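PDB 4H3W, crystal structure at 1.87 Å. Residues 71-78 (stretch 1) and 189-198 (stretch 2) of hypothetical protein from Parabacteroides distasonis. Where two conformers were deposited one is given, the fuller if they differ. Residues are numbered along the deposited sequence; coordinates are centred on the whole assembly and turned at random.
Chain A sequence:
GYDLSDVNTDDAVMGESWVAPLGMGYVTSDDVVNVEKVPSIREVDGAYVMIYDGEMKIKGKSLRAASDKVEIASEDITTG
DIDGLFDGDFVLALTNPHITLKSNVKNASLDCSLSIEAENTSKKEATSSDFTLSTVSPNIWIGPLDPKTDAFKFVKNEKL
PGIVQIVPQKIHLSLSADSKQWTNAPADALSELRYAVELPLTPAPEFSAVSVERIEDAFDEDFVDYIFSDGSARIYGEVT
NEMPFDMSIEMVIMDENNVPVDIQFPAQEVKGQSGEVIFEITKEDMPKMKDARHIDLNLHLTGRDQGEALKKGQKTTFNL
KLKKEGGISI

Stretch 1, residues 71-78: EIASEDIT
Stretch 2, residues 189-198: ALSELRYAVE

Residues 71-78 and 189-198 run in nearly the same direction, 24° apart end to end, and meet through side chains alone. Stretch 1 is strand from Glu71 to Asp76; in stretch 2 a loop leads into a strand that begins at Arg194. CA-to-CA distances of 9.9 Å for Ile72-Leu190, 8.7 Å for Ala73-Leu193, 9.5 Å for Glu75-Tyr195 and 9.4 Å for Ile77-Val197 set the register and leave the backbones too far apart to pair. Together the stretches bury 272 Å².

Tyr195 contributes most, 71 Å². From an extended backbone (phi/psi -115/164) its side chain leaves toward stretch 1 with chi1 p (70°) and chi2 89°, placing the ring where both Glu75 and Ile77 reach it from the same side. Ile77, next in covered area at 51 Å², has phi/psi -107/123 and chi1 m, chi2 t. This extends its CD1 to 3.5 Å from CE1 of Tyr195, an oblique approach to the ring, and to 3.8 Å from CG2 of Val197, whose chi1 is t. One methyl thus packs against two residues that lie on the same side of their strand; Ala196, between them, points away.

Glu75 (phi/psi -154/138) supplies the polar contact. With chi1 t, chi2 p and chi3 -6°, its chain folds so that CG also lies obliquely to the Tyr195 ring while OE2 comes 3.1 Å from Tyr195 OH, within hydrogen-bonding reach, although the hydroxyl proton has another possible acceptor.

Toward the start of the stretches the contact is purely apolar. Ile72 (phi/psi -113/-13; chi1 p, chi2 t) brings CD1 to 3.9 Å from CD2 of Leu190 (chi1 t, chi2 p), and CB of Ala73 (phi/psi -162/151) lies 4.0 Å from CD2 of Leu193 (phi/psi -81/103; chi1 -160°, chi2 40°). Ile72 and Ala73 both point toward stretch 2, a break in strand alternation that accompanies the psi of -13° at Ile72.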

ATOM      1  N   GLU A  71      -3.212  -4.431  32.970  1.00 52.29           N
ATOM      2  CA  GLU A  71      -3.227  -5.107  31.678  1.00 52.26           C
ATOM      3  C   GLU A  71      -3.920  -6.449  31.825  1.00 56.18           C
ATOM      4  O   GLU A  71      -3.514  -7.266  32.645  1.00 57.88           O
ATOM      5  CB  GLU A  71      -1.816  -5.312  31.149  1.00 51.64           C
ATOM      6  CG  GLU A  71      -1.818  -5.949  29.779  1.00 55.42           C
ATOM      7  CD  GLU A  71      -0.435  -6.195  29.229  1.00 58.86           C
ATOM      8  OE1 GLU A  71       0.358  -6.883  29.893  1.00 64.90           O
ATOM      9  OE2 GLU A  71      -0.154  -5.722  28.117  1.00 49.91           O
ATOM     10  N   ILE A  72      -4.968  -6.684  31.039  1.00 52.13           N
ATOM     11  CA  ILE A  72      -5.743  -7.926  31.182  1.00 50.01           C
ATOM     12  C   ILE A  72      -5.623  -8.858  29.966  1.00 48.23           C
ATOM     13  O   ILE A  72      -6.024 -10.025  30.020  1.00 45.83           O
ATOM     14  CB  ILE A  72      -7.223  -7.614  31.491  1.00 50.49           C
ATOM     15  CG1 ILE A  72      -7.895  -6.828  30.371  1.00 48.30           C
ATOM     16  CG2 ILE A  72      -7.322  -6.826  32.784  1.00 52.35           C
ATOM     17  CD1 ILE A  72      -9.394  -6.686  30.552  1.00 49.89           C
ATOM     18  N   ALA A  73      -5.082  -8.355  28.867  1.00 44.42           N
ATOM     19  CA  ALA A  73      -4.833  -9.188  27.689  1.00 45.90           C
ATOM     20  C   ALA A  73      -3.821  -8.512  26.768  1.00 44.85           C
ATOM     21  O   ALA A  73      -3.703  -7.295  26.784  1.00 44.10           O
ATOM     22  CB  ALA A  73      -6.137  -9.488  26.943  1.00 47.56           C
ATOM     23  N   SER A  74      -3.065  -9.320  26.027  1.00 44.38           N
ATOM     24  CA  SER A  74      -2.084  -8.848  25.065  0.50 46.57           C
ATOM     25  C   SER A  74      -1.995  -9.790  23.898  1.00 47.15           C
ATOM     26  O   SER A  74      -2.311 -10.977  24.037  1.00 49.22           O
ATOM     27  CB  SER A  74      -0.703  -8.780  25.698  0.50 46.14           C
ATOM     28  OG  SER A  74      -0.608  -7.683  26.561  0.50 47.92           O
ATOM     29  N   GLU A  75      -1.557  -9.278  22.762  1.00 44.30           N
ATOM     30  CA  GLU A  75      -1.305 -10.127  21.615  1.00 44.95           C
ATOM     31  C   GLU A  75      -0.274  -9.463  20.741  1.00 39.74           C
ATOM     32  O   GLU A  75      -0.295  -8.256  20.570  1.00 44.70           O
ATOM     33  CB  GLU A  75      -2.612 -10.394  20.855  1.00 47.43           C
ATOM     34  CG  GLU A  75      -2.478 -11.164  19.540  1.00 50.34           C
ATOM     35  CD  GLU A  75      -2.365 -12.684  19.679  1.00 59.18           C
ATOM     36  OE1 GLU A  75      -2.268 -13.224  20.805  1.00 65.74           O
ATOM     37  OE2 GLU A  75      -2.375 -13.352  18.618  1.00 66.47           O
ATOM     38  N   ASP A  76       0.661 -10.266  20.238  1.00 41.49           N
ATOM     39  CA  ASP A  76       1.607  -9.860  19.227  1.00 43.27           C
ATOM     40  C   ASP A  76       1.157 -10.443  17.919  1.00 43.95           C
ATOM     41  O   ASP A  76       0.961 -11.639  17.801  1.00 43.22           O
ATOM     42  CB  ASP A  76       3.018 -10.360  19.536  1.00 51.53           C
ATOM     43  CG  ASP A  76       3.589  -9.734  20.767  1.00 58.28           C
ATOM     44  OD1 ASP A  76       3.946  -8.535  20.718  1.00 63.79           O
ATOM     45  OD2 ASP A  76       3.684 -10.439  21.794  1.00 72.34           O
ATOM     46  N   ILE A  77       1.002  -9.583  16.927  1.00 37.65           N
ATOM     47  CA  ILE A  77       0.583  -9.983  15.612  1.00 37.68           C
ATOM     48  C   ILE A  77       1.815  -9.865  14.737  1.00 39.83           C
ATOM     49  O   ILE A  77       2.397  -8.785  14.630  1.00 38.63           O
ATOM     50  CB  ILE A  77      -0.533  -9.062  15.089  1.00 35.04           C
ATOM     51  CG1 ILE A  77      -1.654  -8.934  16.111  1.00 34.37           C
ATOM     52  CG2 ILE A  77      -1.072  -9.552  13.745  1.00 36.12           C
ATOM     53  CD1 ILE A  77      -2.719  -7.944  15.725  1.00 33.84           C
ATOM     54  N   THR A  78       2.207 -10.963  14.100  1.00 39.90           N
ATOM     55  CA  THR A  78       3.259 -10.921  13.079  1.00 43.62           C
ATOM     56  C   THR A  78       2.719 -10.368  11.752  1.00 38.81           C
ATOM     57  O   THR A  78       1.772 -10.912  11.197  1.00 34.88           O
ATOM     58  CB  THR A  78       3.868 -12.322  12.866  1.00 46.14           C
ATOM     59  OG1 THR A  78       4.456 -12.751  14.083  1.00 52.40           O
ATOM     60  CG2 THR A  78       4.960 -12.305  11.784  1.00 48.96           C
ATOM     61  N   ALA A 189     -16.542 -12.964  33.948  1.00 64.33           N
ATOM     62  CA  ALA A 189     -17.087 -11.734  33.345  1.00 64.96           C
ATOM     63  C   ALA A 189     -16.627 -11.507  31.903  1.00 60.65           C
ATOM     64  O   ALA A 189     -17.392 -10.992  31.100  1.00 62.42           O
ATOM     65  CB  ALA A 189     -16.736 -10.520  34.193  1.00 64.23           C
ATOM     66  N   LEU A 190     -15.398 -11.898  31.583  1.00 53.12           N
ATOM     67  CA  LEU A 190     -14.862 -11.675  30.251  1.00 54.51           C
ATOM     68  C   LEU A 190     -14.127 -12.888  29.675  1.00 54.02           C
ATOM     69  O   LEU A 190     -13.185 -13.381  30.282  1.00 57.68           O
ATOM     70  CB  LEU A 190     -13.918 -10.457  30.283  1.00 53.47           C
ATOM     71  CG  LEU A 190     -13.290 -10.013  28.955  1.00 54.61           C
ATOM     72  CD1 LEU A 190     -14.357  -9.540  27.982  1.00 53.50           C
ATOM     73  CD2 LEU A 190     -12.246  -8.916  29.174  1.00 54.95           C
ATOM     74  N   SER A 191     -14.578 -13.355  28.503  1.00 57.87           N
ATOM     75  CA  SER A 191     -13.878 -14.373  27.708  1.00 59.36           C
ATOM     76  C   SER A 191     -14.160 -14.187  26.195  1.00 60.24           C
ATOM     77  O   SER A 191     -14.879 -13.262  25.805  1.00 61.29           O
ATOM     78  CB  SER A 191     -14.273 -15.777  28.182  1.00 66.21           C
ATOM     79  OG  SER A 191     -15.674 -15.978  28.077  1.00 68.37           O
ATOM     80  N   GLU A 192     -13.577 -15.044  25.355  1.00 57.12           N
ATOM     81  CA  GLU A 192     -13.783 -15.026  23.893  1.00 58.92           C
ATOM     82  C   GLU A 192     -13.382 -13.693  23.277  1.00 61.83           C
ATOM     83  O   GLU A 192     -14.109 -13.148  22.442  1.00 60.68           O
ATOM     84  CB  GLU A 192     -15.242 -15.319  23.506  1.00 55.39           C
ATOM     85  N   LEU A 193     -12.228 -13.178  23.668  1.00 60.11           N
ATOM     86  CA  LEU A 193     -11.788 -11.883  23.199  1.00 56.75           C
ATOM     87  C   LEU A 193     -11.160 -11.973  21.798  1.00 52.49           C
ATOM     88  O   LEU A 193     -10.019 -12.393  21.660  1.00 54.18           O
ATOM     89  CB  LEU A 193     -10.814 -11.316  24.224  1.00 59.03           C
ATOM     90  CG  LEU A 193     -10.553  -9.819  24.246  1.00 64.53           C
ATOM     91  CD1 LEU A 193     -11.805  -8.987  24.009  1.00 70.24           C
ATOM     92  CD2 LEU A 193      -9.921  -9.486  25.588  1.00 70.39           C
ATOM     93  N   ARG A 194     -11.912 -11.570  20.767  1.00 46.02           N
ATOM     94  CA  ARG A 194     -11.528 -11.789  19.374  1.00 43.26           C
ATOM     95  C   ARG A 194     -11.200 -10.472  18.697  1.00 40.18           C
ATOM     96  O   ARG A 194     -11.988  -9.529  18.780  1.00 38.03           O
ATOM     97  CB  ARG A 194     -12.661 -12.454  18.585  1.00 49.47           C
ATOM     98  CG  ARG A 194     -12.858 -13.953  18.806  1.00 56.46           C
ATOM     99  CD  ARG A 194     -14.323 -14.317  18.602  1.00 65.99           C
ATOM    100  NE  ARG A 194     -15.129 -13.899  19.760  1.00 80.49           N
ATOM    101  CZ  ARG A 194     -16.394 -13.449  19.733  1.00 87.50           C
ATOM    102  NH1 ARG A 194     -17.083 -13.321  18.590  1.00 67.17           N
ATOM    103  NH2 ARG A 194     -16.978 -13.108  20.882  1.00 88.88           N
ATOM    104  N   TYR A 195     -10.058 -10.400  18.023  1.00 35.50           N
ATOM    105  CA  TYR A 195      -9.684  -9.174  17.297  1.00 34.69           C
ATOM    106  C   TYR A 195      -9.621  -9.353  15.784  1.00 34.10           C
ATOM    107  O   TYR A 195      -9.443 -10.461  15.274  1.00 33.60           O
ATOM    108  CB  TYR A 195      -8.325  -8.667  17.795  1.00 34.39           C
ATOM    109  CG  TYR A 195      -7.178  -9.540  17.384  1.00 33.96           C
ATOM    110  CD1 TYR A 195      -6.518  -9.332  16.188  1.00 34.93           C
ATOM    111  CD2 TYR A 195      -6.748 -10.577  18.193  1.00 36.23           C
ATOM    112  CE1 TYR A 195      -5.468 -10.161  15.797  1.00 35.77           C
ATOM    113  CE2 TYR A 195      -5.688 -11.386  17.824  1.00 38.03           C
ATOM    114  CZ  TYR A 195      -5.042 -11.176  16.642  1.00 35.32           C
ATOM    115  OH  TYR A 195      -3.990 -12.005  16.291  1.00 34.56           O
ATOM    116  N   ALA A 196      -9.625  -8.221  15.074  1.00 30.05           N
ATOM    117  CA  ALA A 196      -9.459  -8.214  13.656  1.00 29.05           C
ATOM    118  C   ALA A 196      -8.850  -6.854  13.298  1.00 28.82           C
ATOM    119  O   ALA A 196      -9.388  -5.839  13.706  1.00 27.53           O
ATOM    120  CB  ALA A 196     -10.792  -8.425  12.953  1.00 29.90           C
ATOM    121  N   VAL A 197      -7.662  -6.878  12.714  1.00 26.44           N
ATOM    122  CA  VAL A 197      -6.996  -5.704  12.173  1.00 28.29           C
ATOM    123  C   VAL A 197      -7.244  -5.775  10.693  1.00 27.41           C
ATOM    124  O   VAL A 197      -6.881  -6.755  10.058  1.00 30.41           O
ATOM    125  CB  VAL A 197      -5.495  -5.710  12.489  1.00 28.70           C
ATOM    126  CG1 VAL A 197      -4.766  -4.505  11.849  1.00 28.00           C
ATOM    127  CG2 VAL A 197      -5.288  -5.747  13.998  1.00 31.08           C
ATOM    128  N   GLU A 198      -7.911  -4.763  10.141  1.00 27.41           N
ATOM    129  CA  GLU A 198      -8.244  -4.746   8.739  1.00 28.21           C
ATOM    130  C   GLU A 198      -7.608  -3.534   8.078  1.00 26.39           C
ATOM    131  O   GLU A 198      -7.785  -2.408   8.543  1.00 24.60           O
ATOM    132  CB  GLU A 198      -9.762  -4.747   8.575  1.00 39.30           C
ATOM    133  CG  GLU A 198     -10.173  -4.821   7.128  1.00 47.92           C
ATOM    134  CD  GLU A 198     -11.663  -5.075   6.905  1.00 51.46           C
ATOM    135  OE1 GLU A 198     -12.300  -5.833   7.685  1.00 45.84           O
ATOM    136  OE2 GLU A 198     -12.180  -4.502   5.924  1.00 48.91           O
TER